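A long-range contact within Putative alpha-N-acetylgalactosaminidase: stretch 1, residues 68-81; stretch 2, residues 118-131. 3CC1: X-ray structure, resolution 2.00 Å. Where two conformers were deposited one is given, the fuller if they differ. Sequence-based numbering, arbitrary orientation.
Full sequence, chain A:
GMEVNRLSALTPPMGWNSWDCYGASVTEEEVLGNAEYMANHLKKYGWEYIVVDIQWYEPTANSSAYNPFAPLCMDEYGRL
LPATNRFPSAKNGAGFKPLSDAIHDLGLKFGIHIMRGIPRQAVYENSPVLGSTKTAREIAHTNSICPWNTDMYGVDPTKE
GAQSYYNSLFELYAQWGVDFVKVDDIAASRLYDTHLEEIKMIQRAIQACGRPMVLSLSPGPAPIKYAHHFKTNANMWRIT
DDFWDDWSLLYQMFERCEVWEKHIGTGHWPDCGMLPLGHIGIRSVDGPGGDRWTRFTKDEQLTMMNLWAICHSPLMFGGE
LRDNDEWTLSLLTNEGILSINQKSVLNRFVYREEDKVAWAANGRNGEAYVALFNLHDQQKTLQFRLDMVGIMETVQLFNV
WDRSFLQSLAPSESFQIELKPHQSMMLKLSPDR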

# COMPACT_ATOMS: atom_id res chain seq x y z
N PRO A 68 -2.17 -4.92 -49.73
CA PRO A 68 -1.20 -4.07 -49.06
C PRO A 68 -1.57 -2.59 -49.07
O PRO A 68 -1.10 -1.81 -48.24
N PHE A 69 -2.48 -2.22 -49.97
CA PHE A 69 -2.88 -0.81 -50.10
C PHE A 69 -4.04 -0.49 -49.17
O PHE A 69 -4.41 0.66 -49.00
N ALA A 70 -4.62 -1.54 -48.60
CA ALA A 70 -5.76 -1.40 -47.68
C ALA A 70 -5.85 -2.70 -46.88
O ALA A 70 -6.63 -3.56 -47.21
N PRO A 71 -5.01 -2.84 -45.86
CA PRO A 71 -4.77 -4.18 -45.31
C PRO A 71 -5.87 -4.77 -44.43
O PRO A 71 -5.99 -6.01 -44.35
N LEU A 72 -6.69 -3.93 -43.79
CA LEU A 72 -7.84 -4.44 -43.02
C LEU A 72 -9.02 -4.67 -43.97
O LEU A 72 -9.25 -3.90 -44.93
N CYS A 73 -9.76 -5.75 -43.72
CA CYS A 73 -10.94 -6.05 -44.50
C CYS A 73 -12.02 -5.09 -44.09
O CYS A 73 -12.34 -4.98 -42.93
N MSE A 74 -12.55 -4.35 -45.05
CA MSE A 74 -13.41 -3.23 -44.72
C MSE A 74 -14.34 -2.96 -45.90
O MSE A 74 -13.90 -3.03 -47.03
N ASP A 75 -15.59 -2.59 -45.62
CA ASP A 75 -16.51 -2.22 -46.67
C ASP A 75 -16.34 -0.77 -47.07
O ASP A 75 -15.49 -0.05 -46.56
N GLU A 76 -17.11 -0.38 -48.08
CA GLU A 76 -16.97 0.94 -48.67
C GLU A 76 -17.42 2.07 -47.76
O GLU A 76 -17.18 3.21 -48.06
N TYR A 77 -18.07 1.72 -46.65
CA TYR A 77 -18.61 2.72 -45.70
C TYR A 77 -17.79 2.73 -44.41
O TYR A 77 -18.24 3.20 -43.38
N GLY A 78 -16.60 2.14 -44.47
CA GLY A 78 -15.67 2.24 -43.37
C GLY A 78 -15.97 1.26 -42.24
O GLY A 78 -15.50 1.42 -41.11
N ARG A 79 -16.73 0.22 -42.58
CA ARG A 79 -17.05 -0.86 -41.65
C ARG A 79 -16.20 -2.11 -41.82
O ARG A 79 -16.19 -2.75 -42.88
N LEU A 80 -15.54 -2.50 -40.74
CA LEU A 80 -14.65 -3.63 -40.75
C LEU A 80 -15.44 -4.95 -40.97
O LEU A 80 -16.58 -5.11 -40.53
N LEU A 81 -14.80 -5.85 -41.71
CA LEU A 81 -15.37 -7.12 -42.19
C LEU A 81 -14.46 -8.29 -41.83
O LEU A 81 -13.27 -8.10 -41.60
N ILE A 118 -13.32 4.35 -35.38
CA ILE A 118 -13.48 4.17 -36.79
C ILE A 118 -12.09 3.85 -37.37
O ILE A 118 -11.11 4.39 -36.92
N PRO A 119 -12.01 2.96 -38.36
CA PRO A 119 -10.67 2.55 -38.71
C PRO A 119 -9.84 3.68 -39.29
O PRO A 119 -10.34 4.52 -40.00
N ARG A 120 -8.56 3.68 -38.99
CA ARG A 120 -7.71 4.69 -39.57
C ARG A 120 -7.73 4.59 -41.10
O ARG A 120 -7.55 5.56 -41.81
N GLN A 121 -7.90 3.37 -41.57
CA GLN A 121 -7.98 3.04 -42.98
C GLN A 121 -9.18 3.73 -43.66
O GLN A 121 -9.08 4.16 -44.81
N ALA A 122 -10.29 3.84 -42.93
CA ALA A 122 -11.46 4.59 -43.38
C ALA A 122 -11.13 6.07 -43.46
O ALA A 122 -11.55 6.76 -44.37
N VAL A 123 -10.35 6.56 -42.53
CA VAL A 123 -10.01 7.99 -42.51
C VAL A 123 -9.12 8.27 -43.71
O VAL A 123 -9.33 9.21 -44.46
N TYR A 124 -8.13 7.40 -43.93
CA TYR A 124 -7.24 7.49 -45.10
C TYR A 124 -8.03 7.54 -46.39
O TYR A 124 -7.79 8.38 -47.23
N GLU A 125 -8.98 6.63 -46.51
CA GLU A 125 -9.71 6.45 -47.76
C GLU A 125 -10.83 7.48 -47.85
O GLU A 125 -11.46 7.63 -48.87
N ASN A 126 -11.07 8.17 -46.75
CA ASN A 126 -12.18 9.09 -46.62
C ASN A 126 -13.52 8.43 -46.94
O ASN A 126 -14.35 8.98 -47.66
N SER A 127 -13.73 7.26 -46.36
CA SER A 127 -14.92 6.47 -46.61
C SER A 127 -16.19 7.24 -46.24
O SER A 127 -16.26 7.86 -45.19
N PRO A 128 -17.21 7.19 -47.13
CA PRO A 128 -18.53 7.74 -46.77
C PRO A 128 -19.18 7.02 -45.59
O PRO A 128 -19.07 5.81 -45.42
N VAL A 129 -19.84 7.81 -44.77
CA VAL A 129 -20.62 7.29 -43.67
C VAL A 129 -22.03 6.99 -44.14
O VAL A 129 -22.77 7.85 -44.62
N LEU A 130 -22.40 5.73 -44.01
CA LEU A 130 -23.69 5.24 -44.49
C LEU A 130 -24.84 5.93 -43.75
O LEU A 130 -24.85 6.00 -42.54
N GLY A 131 -25.80 6.46 -44.50
CA GLY A 131 -26.95 7.10 -43.87
C GLY A 131 -26.64 8.49 -43.39
O GLY A 131 -27.37 9.09 -42.56

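The contact buries 766 Å² summed over both sides: a short helix beginning at Arg120, and the loop after it, pack against stretch 1, which has no regular helix or strand. Gln121 has the largest area covered by the other stretch, 103 Å². With chi1 and chi2 both t, its side chain extends toward stretch 1 and ends against the backbone of Ala70 to Leu72. Leu72 N donates to Gln121 OE1 at 2.9 Å (155°), and Gln121 NE2 donates to Leu72 O at 2.9 Å (157°), so one amide satisfies both backbone groups of Leu72. Ala70 adds a small wall, its CB 3.6 Å from Gln121 NE2.

Met74, a selenomethionine with rotamer t, t, p, fills the next hollow. Its SE lies 4.0 Å from Pro119 CB and 3.9 Å from Ala122 CB, while its CE reaches 3.5 Å from Glu125 OE1 and 3.6 Å from Ser127 OG. The exo-puckered ring of Pro119 also receives Leu80, with CG to CG at 3.5 Å.

At Gly78 the backbones come close, its CA 4.8 Å from Ala122 CA and 3.8 Å from Ala122 CB. An ideal CB there would sit 3.1 Å from Ala122 CB and 3.4 Å from Ser127 CB; the phi of 80° independently favours glycine.

Beyond it, Tyr77 (m) points away at CB, yet its ring forms a platform: Leu130 CD1 stands 3.8 Å from the Tyr77 ring centroid, 8° off the normal, a CH-pi contact. Leu130 (t, p) also places CD2 3.5 Å from Arg79 NH1, over one guanidinium face. A salt bridge from Arg79 NE to Asp75 OD2 (2.8 Å) ties down that arginine.

Waters also link the two stretches. Water 1 donates to Phe69 O (2.9 Å) and Glu125 OE2 (2.7 Å); water 4 donates to Tyr77 O (2.7 Å) and accepts from Leu130 N (3.1 Å).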

# COMPACT_ATOMS: atom_id res chain seq x y z
CB PRO A 68 0.09 -4.31 -49.86
CG PRO A 68 -0.38 -4.76 -51.18
CD PRO A 68 -1.60 -5.56 -50.93
CB PHE A 69 -3.28 -0.51 -51.53
CG PHE A 69 -2.16 -0.68 -52.50
CD1 PHE A 69 -0.97 0.04 -52.30
CD2 PHE A 69 -2.25 -1.57 -53.56
CE1 PHE A 69 0.12 -0.13 -53.18
CE2 PHE A 69 -1.17 -1.74 -54.45
CZ PHE A 69 0.01 -1.02 -54.26
CB ALA A 70 -7.06 -1.22 -48.46
CB PRO A 71 -3.46 -4.02 -44.54
CG PRO A 71 -3.33 -2.60 -44.29
CD PRO A 71 -3.97 -1.89 -45.47
CB LEU A 72 -8.27 -3.51 -41.88
CG LEU A 72 -7.24 -3.12 -40.83
CD1 LEU A 72 -7.96 -2.31 -39.69
CD2 LEU A 72 -6.49 -4.28 -40.31
CB CYS A 73 -11.43 -7.47 -44.24
SG CYS A 73 -10.23 -8.68 -44.74
CB MSE A 74 -12.54 -1.98 -44.46
CG MSE A 74 -13.25 -0.86 -43.67
SE MSE A 74 -12.05 0.68 -43.51
CE MSE A 74 -12.01 1.39 -45.29
CB ASP A 75 -17.96 -2.61 -46.35
CG ASP A 75 -18.65 -1.72 -45.34
OD1 ASP A 75 -18.16 -0.60 -45.05
OD2 ASP A 75 -19.76 -2.13 -44.86
CB GLU A 76 -17.70 1.04 -50.02
CG GLU A 76 -19.08 0.46 -50.09
CD GLU A 76 -19.40 -0.10 -51.52
OE1 GLU A 76 -19.75 0.72 -52.42
OE2 GLU A 76 -19.31 -1.34 -51.70
CB TYR A 77 -20.07 2.42 -45.40
CG TYR A 77 -20.87 2.31 -46.67
CD1 TYR A 77 -21.07 3.40 -47.48
CD2 TYR A 77 -21.39 1.08 -47.07
CE1 TYR A 77 -21.78 3.30 -48.66
CE2 TYR A 77 -22.11 0.96 -48.25
CZ TYR A 77 -22.29 2.08 -49.04
OH TYR A 77 -23.03 1.94 -50.18
CB ARG A 79 -18.53 -1.22 -41.78
CG ARG A 79 -19.44 -0.00 -41.68
CD ARG A 79 -20.91 -0.38 -41.63
NE ARG A 79 -21.34 -1.01 -42.88
CZ ARG A 79 -22.60 -1.30 -43.18
NH1 ARG A 79 -23.58 -1.02 -42.33
NH2 ARG A 79 -22.88 -1.86 -44.34
CB LEU A 80 -13.80 -3.67 -39.48
CG LEU A 80 -12.81 -2.53 -39.23
CD1 LEU A 80 -12.32 -2.55 -37.77
CD2 LEU A 80 -11.68 -2.66 -40.25
CB LEU A 81 -15.56 -7.08 -43.72
CG LEU A 81 -16.34 -5.94 -44.38
CD1 LEU A 81 -16.31 -6.09 -45.93
CD2 LEU A 81 -17.75 -5.88 -43.85
CB ILE A 118 -14.04 5.48 -37.44
CG1 ILE A 118 -14.34 5.28 -38.92
CG2 ILE A 118 -13.07 6.67 -37.22
CD1 ILE A 118 -15.16 6.43 -39.55
CB PRO A 119 -10.92 1.48 -39.79
CG PRO A 119 -12.26 0.92 -39.44
CD PRO A 119 -13.04 2.11 -39.01
CB ARG A 120 -6.28 4.48 -39.05
CG ARG A 120 -6.14 4.70 -37.56
CD ARG A 120 -4.66 4.87 -37.24
NE ARG A 120 -4.45 4.87 -35.81
CZ ARG A 120 -3.27 5.05 -35.24
NH1 ARG A 120 -2.22 5.31 -35.99
NH2 ARG A 120 -3.13 4.96 -33.94
CB GLN A 121 -8.06 1.54 -43.13
CG GLN A 121 -8.00 1.06 -44.57
CD GLN A 121 -7.91 -0.48 -44.64
OE1 GLN A 121 -7.00 -1.07 -44.09
NE2 GLN A 121 -8.86 -1.10 -45.31
CB ALA A 122 -12.67 4.34 -42.46
CB VAL A 123 -9.41 8.42 -41.14
CG1 VAL A 123 -8.88 9.83 -41.23
CG2 VAL A 123 -10.47 8.27 -40.01
CB TYR A 124 -6.30 6.28 -45.15
CG TYR A 124 -5.53 6.10 -46.46
CD1 TYR A 124 -4.59 7.01 -46.89
CD2 TYR A 124 -5.73 4.96 -47.23
CE1 TYR A 124 -3.88 6.81 -48.07
CE2 TYR A 124 -5.04 4.75 -48.40
CZ TYR A 124 -4.12 5.67 -48.81
OH TYR A 124 -3.45 5.42 -49.99
CB GLU A 125 -10.31 5.05 -47.85
CG GLU A 125 -9.28 3.91 -48.07
CD GLU A 125 -9.92 2.50 -48.21
OE1 GLU A 125 -11.13 2.43 -48.50
OE2 GLU A 125 -9.23 1.46 -48.00
CB ASN A 126 -11.98 10.34 -47.48
CG ASN A 126 -12.86 11.49 -47.01
OD1 ASN A 126 -13.18 11.61 -45.83
ND2 ASN A 126 -13.25 12.34 -47.93
CB SER A 127 -14.87 5.18 -45.79
OG SER A 127 -13.67 4.49 -46.07
CB PRO A 128 -19.36 7.54 -48.06
CG PRO A 128 -18.70 6.37 -48.74
CD PRO A 128 -17.21 6.56 -48.46
CB VAL A 129 -20.60 8.25 -42.44
CG1 VAL A 129 -21.53 7.72 -41.34
CG2 VAL A 129 -19.16 8.47 -41.93
CB LEU A 130 -23.77 3.73 -44.31
CG LEU A 130 -24.92 2.96 -44.92
CD1 LEU A 130 -24.97 3.14 -46.47
CD2 LEU A 130 -24.75 1.50 -44.52
O HOH W 1 -6.61 2.07 -47.81
O HOH W 2 -13.03 -0.11 -48.58
O HOH W 3 -13.77 3.37 -48.44
O HOH W 4 -20.66 3.88 -42.28
O HOH W 5 -16.90 5.77 -43.00